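Local coordinates for diaminopimelate decarboxylase (Phaeodactylum tricornutum, PDB 7JPJ), which probably decarboxylates diaminopimelate to lysine with the help of pyridoxal 5'-phosphate, working as an obligate dimer, at residues E179-G184 against C224-T229; S126-F131 against P187-R192. One frame throughout, in Å; residues are numbered along the deposited sequence.

Overall arrangement
Along the chain, the first segment met is 126-131, on helix 125-134; its partner 187-192 comes after strands 141-147 and 176-177, so contact 2 closes a loop of 55 residues. Contact 1 starts inside that loop, at 179-184 on the short helix 178-182, and ends beyond it at 224-229, in the loop between helix 210-222 and strand 232-234. The two closures therefore cross. Their centres lie about 13 Å apart and the two contacts touch, the P187 ring packing on the backbone O of V181 and on the F227 ring. Together they join successive helices and a loop around the outside of the parallel barrel in the pyridoxal-binding domain, away from the bound D-lysine.

Contact 1. Residues E179-G184 against C224-T229; sequences ELVTDG and CKVFPT
V181 meets V226 and F227 where the last turn of helix 178-182 comes up against the loop that follows helix 210-222. The helical side finishes quickly: the N of D183 still bonds back to the O of E179 at 3.0 Å, and G184 then leaves helical geometry with a positive phi of 99°. Right at this break G184 also takes the N-cap position of helix 185-192. On the other side, C224 to V226 keep helical backbone angles without the regular bonds, and at F227 the backbone turns extended.

One methyl group does the work for the helix. With CG1 of V181 anti to the backbone N (chi1 -179°), that branch reaches V226 CG1 at 4.0 Å and the ring atom CE2 of F227 at 4.1 Å. The approach to the ring is oblique. V226 CG1 has a second job, since it sits 3.7 Å above the plane of the F227 ring, over its centre, so a valine methyl covers one face of the phenyl group from within its own segment.

This is the outer, helical layer of a TIM-type barrel, the fold expected of the pyridoxal-binding domain in this decarboxylase family. F227 also packs on V197 and I200 of strand 196-201, while V181 touches V186, which places the cluster between the barrel wall and the start of helix 185-192.

Away from the V181 cluster, polar bonds fix each segment to other parts of the assembly: K225 NZ makes a salt bridge with E270 OE1, and E179 OE2 has a weak hydrogen bond to T302 OG1 of the second subunit.

Contact 2. Residues S126-F131 against P187-R192; sequences SQLERF and PDIVER
L128 and E129 on one helix both meet I189 from the other, and the direction of each side chain decides what touches. The two helical segments run almost parallel, 10° apart, with axes 10.0 Å from each other at closest approach. I189 points toward helix 125-134. Anti to the backbone N, I189 CG2 faces both neighbours: E129 CG at 3.8 Å and L128 CD2 at 4.2 Å. E129 lies roughly at a right angle to the isoleucine, touching it with the aliphatic part of its extended chain, and its OE2 comes within 4.1 Å of I189 CD1. L128 instead meets I189 at a slant, and the same L128 CD2 branch reaches V190 CG2 at 4.3 Å.

Behind this surface L128 packs on A122 and V142, from neighbouring strands 119-122 and 141-147 of the parallel barrel, so the contact joins two helices of the barrel's outer layer. At the first turn of helix 125-134, S126 OG bonds to D297 OD1 of the second subunit.

No hydrogen bond or salt bridge links the segments; methyl and methylene groups carry the contact. The carboxylate of E129 sits at the margin of this patch, its OE2 4.9 Å from NH1 of R192, too far for a salt bridge, though the opposite charges may add a modest long-range attraction to what is otherwise apolar packing.

Contact 1. Residues E179-G184 against C224-T229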
# COMPACT_ATOMS: atom_id res chain seq x y z
N GLU A 179 2.70 -30.91 -13.14
CA GLU A 179 2.06 -32.14 -13.62
C GLU A 179 1.42 -31.95 -14.98
O GLU A 179 1.28 -32.92 -15.73
CB GLU A 179 1.03 -32.62 -12.61
CG GLU A 179 1.58 -32.85 -11.21
CD GLU A 179 0.88 -33.97 -10.48
OE1 GLU A 179 1.55 -34.68 -9.70
OE2 GLU A 179 -0.35 -34.13 -10.67
N LEU A 180 1.03 -30.72 -15.33
CA LEU A 180 0.55 -30.44 -16.67
C LEU A 180 1.67 -30.54 -17.71
O LEU A 180 1.39 -30.77 -18.89
CB LEU A 180 -0.10 -29.06 -16.72
CG LEU A 180 -1.41 -28.93 -15.93
CD1 LEU A 180 -1.94 -27.51 -15.99
CD2 LEU A 180 -2.44 -29.92 -16.45
N VAL A 181 2.92 -30.36 -17.29
CA VAL A 181 4.04 -30.55 -18.21
C VAL A 181 4.30 -32.03 -18.44
O VAL A 181 4.49 -32.48 -19.58
CB VAL A 181 5.29 -29.83 -17.69
CG1 VAL A 181 6.45 -30.00 -18.66
CG2 VAL A 181 5.01 -28.35 -17.46
N THR A 182 4.32 -32.82 -17.37
CA THR A 182 4.73 -34.22 -17.47
C THR A 182 3.61 -35.15 -17.93
O THR A 182 3.90 -36.26 -18.38
CB THR A 182 5.28 -34.71 -16.13
OG1 THR A 182 4.27 -34.61 -15.13
CG2 THR A 182 6.49 -33.88 -15.72
N ASP A 183 2.35 -34.73 -17.83
CA ASP A 183 1.25 -35.57 -18.29
C ASP A 183 0.86 -35.31 -19.74
O ASP A 183 -0.08 -35.94 -20.24
CB ASP A 183 0.02 -35.41 -17.37
CG ASP A 183 -0.70 -34.08 -17.55
OD1 ASP A 183 -0.21 -33.20 -18.29
OD2 ASP A 183 -1.78 -33.91 -16.94
N GLY A 184 1.54 -34.39 -20.42
CA GLY A 184 1.34 -34.15 -21.83
C GLY A 184 0.45 -32.97 -22.17
O GLY A 184 0.35 -32.61 -23.35
N CYS A 224 13.80 -28.67 -18.72
CA CYS A 224 14.42 -28.32 -19.99
C CYS A 224 14.66 -29.53 -20.88
O CYS A 224 14.84 -29.37 -22.09
CB CYS A 224 15.74 -27.58 -19.76
SG CYS A 224 15.57 -26.00 -18.90
N LYS A 225 14.67 -30.74 -20.32
CA LYS A 225 14.80 -31.94 -21.14
C LYS A 225 13.46 -32.41 -21.69
O LYS A 225 13.44 -33.31 -22.54
CB LYS A 225 15.47 -33.06 -20.34
CG LYS A 225 14.52 -33.89 -19.48
CD LYS A 225 15.27 -34.95 -18.69
CE LYS A 225 15.96 -35.95 -19.60
NZ LYS A 225 16.73 -36.97 -18.82
N VAL A 226 12.35 -31.83 -21.23
CA VAL A 226 11.05 -32.15 -21.82
C VAL A 226 10.93 -31.51 -23.20
O VAL A 226 10.42 -32.13 -24.14
CB VAL A 226 9.91 -31.70 -20.88
CG1 VAL A 226 8.57 -31.74 -21.60
CG2 VAL A 226 9.89 -32.57 -19.63
N PHE A 227 11.40 -30.28 -23.35
CA PHE A 227 11.39 -29.59 -24.63
C PHE A 227 12.82 -29.44 -25.13
O PHE A 227 13.57 -28.57 -24.66
CB PHE A 227 10.72 -28.22 -24.49
CG PHE A 227 9.39 -28.27 -23.81
CD1 PHE A 227 8.26 -28.69 -24.50
CD2 PHE A 227 9.26 -27.93 -22.48
CE1 PHE A 227 7.03 -28.76 -23.88
CE2 PHE A 227 8.03 -27.99 -21.85
CZ PHE A 227 6.91 -28.41 -22.55
N PRO A 228 13.26 -30.27 -26.09
CA PRO A 228 14.67 -30.23 -26.52
C PRO A 228 15.07 -28.93 -27.19
O PRO A 228 16.27 -28.67 -27.33
CB PRO A 228 14.78 -31.41 -27.48
CG PRO A 228 13.59 -32.28 -27.19
CD PRO A 228 12.51 -31.34 -26.76
N THR A 229 14.11 -28.10 -27.61
CA THR A 229 14.42 -26.83 -28.26
C THR A 229 14.81 -25.73 -27.29
O THR A 229 15.20 -24.65 -27.73
CB THR A 229 13.21 -26.37 -29.09
OG1 THR A 229 12.02 -26.48 -28.30
CG2 THR A 229 13.07 -27.22 -30.34

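Contact 2. Residues S126-F131 against P187-R192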
# COMPACT_ATOMS: atom_id res chain seq x y z
N SER A 126 -3.78 -20.82 -20.22
CA SER A 126 -4.57 -19.84 -20.97
C SER A 126 -3.69 -18.92 -21.79
O SER A 126 -4.03 -18.58 -22.93
CB SER A 126 -5.43 -19.02 -20.01
OG SER A 126 -5.79 -19.79 -18.88
N GLN A 127 -2.56 -18.49 -21.23
CA GLN A 127 -1.68 -17.57 -21.95
C GLN A 127 -1.00 -18.26 -23.12
O GLN A 127 -0.86 -17.68 -24.20
CB GLN A 127 -0.64 -16.98 -21.00
CG GLN A 127 -1.21 -16.06 -19.95
CD GLN A 127 -0.13 -15.39 -19.13
OE1 GLN A 127 1.04 -15.75 -19.22
NE2 GLN A 127 -0.53 -14.41 -18.32
N LEU A 128 -0.56 -19.51 -22.91
CA LEU A 128 0.05 -20.26 -24.00
C LEU A 128 -0.93 -20.46 -25.14
O LEU A 128 -0.58 -20.31 -26.32
CB LEU A 128 0.56 -21.60 -23.48
CG LEU A 128 1.58 -22.35 -24.34
CD1 LEU A 128 2.79 -21.48 -24.61
CD2 LEU A 128 1.97 -23.65 -23.67
N GLU A 129 -2.18 -20.80 -24.82
CA GLU A 129 -3.17 -21.04 -25.86
C GLU A 129 -3.49 -19.76 -26.63
O GLU A 129 -3.64 -19.78 -27.85
CB GLU A 129 -4.44 -21.64 -25.26
CG GLU A 129 -4.29 -23.08 -24.82
CD GLU A 129 -5.51 -23.60 -24.09
OE1 GLU A 129 -6.30 -22.77 -23.59
OE2 GLU A 129 -5.68 -24.83 -24.01
N ARG A 130 -3.60 -18.63 -25.92
CA ARG A 130 -3.81 -17.35 -26.60
C ARG A 130 -2.63 -17.00 -27.50
O ARG A 130 -2.82 -16.50 -28.61
CB ARG A 130 -4.06 -16.24 -25.58
CG ARG A 130 -5.37 -16.39 -24.80
CD ARG A 130 -5.53 -15.28 -23.77
NE ARG A 130 -5.61 -13.96 -24.40
CZ ARG A 130 -5.55 -12.81 -23.73
NH1 ARG A 130 -5.42 -12.81 -22.41
NH2 ARG A 130 -5.63 -11.66 -24.39
N PHE A 131 -1.41 -17.26 -27.03
CA PHE A 131 -0.23 -17.06 -27.86
C PHE A 131 -0.25 -17.99 -29.07
O PHE A 131 0.01 -17.57 -30.20
CB PHE A 131 1.03 -17.27 -27.03
CG PHE A 131 2.30 -16.89 -27.73
CD1 PHE A 131 2.79 -15.60 -27.66
CD2 PHE A 131 3.02 -17.83 -28.46
CE1 PHE A 131 3.96 -15.25 -28.30
CE2 PHE A 131 4.18 -17.49 -29.10
CZ PHE A 131 4.66 -16.19 -29.02
N PRO A 187 2.82 -30.03 -23.66
CA PRO A 187 3.38 -30.39 -24.98
C PRO A 187 2.32 -30.57 -26.05
O PRO A 187 2.62 -30.34 -27.23
CB PRO A 187 4.12 -31.70 -24.70
CG PRO A 187 4.44 -31.65 -23.25
CD PRO A 187 3.26 -30.98 -22.62
N ASP A 188 1.10 -30.96 -25.68
CA ASP A 188 0.03 -31.07 -26.67
C ASP A 188 -0.37 -29.70 -27.20
O ASP A 188 -0.66 -29.54 -28.39
CB ASP A 188 -1.18 -31.78 -26.07
CG ASP A 188 -0.97 -33.28 -25.96
OD1 ASP A 188 0.19 -33.74 -26.03
OD2 ASP A 188 -1.97 -34.01 -25.79
N ILE A 189 -0.40 -28.69 -26.33
CA ILE A 189 -0.70 -27.33 -26.77
C ILE A 189 0.40 -26.81 -27.68
O ILE A 189 0.13 -26.11 -28.67
CB ILE A 189 -0.91 -26.41 -25.55
CG1 ILE A 189 -2.02 -26.97 -24.65
CG2 ILE A 189 -1.25 -25.00 -25.99
CD1 ILE A 189 -1.97 -26.46 -23.22
N VAL A 190 1.65 -27.16 -27.38
CA VAL A 190 2.78 -26.70 -28.19
C VAL A 190 2.69 -27.29 -29.59
O VAL A 190 2.86 -26.58 -30.60
CB VAL A 190 4.11 -27.05 -27.51
CG1 VAL A 190 5.26 -26.99 -28.51
CG2 VAL A 190 4.36 -26.11 -26.34
N GLU A 191 2.42 -28.59 -29.69
CA GLU A 191 2.29 -29.23 -31.00
C GLU A 191 1.06 -28.72 -31.74
O GLU A 191 1.09 -28.57 -32.97
CB GLU A 191 2.23 -30.75 -30.84
CG GLU A 191 1.70 -31.49 -32.07
CD GLU A 191 1.70 -32.99 -31.90
OE1 GLU A 191 1.85 -33.71 -32.91
OE2 GLU A 191 1.55 -33.46 -30.75
N ARG A 192 -0.02 -28.44 -31.01
CA ARG A 192 -1.26 -28.01 -31.65
C ARG A 192 -1.07 -26.73 -32.45
O ARG A 192 -1.61 -26.60 -33.55
CB ARG A 192 -2.35 -27.82 -30.59
CG ARG A 192 -3.75 -27.75 -31.15
CD ARG A 192 -4.61 -26.82 -30.31
NE ARG A 192 -6.03 -26.97 -30.59
CZ ARG A 192 -6.99 -26.52 -29.78
NH1 ARG A 192 -6.67 -25.91 -28.65
NH2 ARG A 192 -8.26 -26.69 -30.11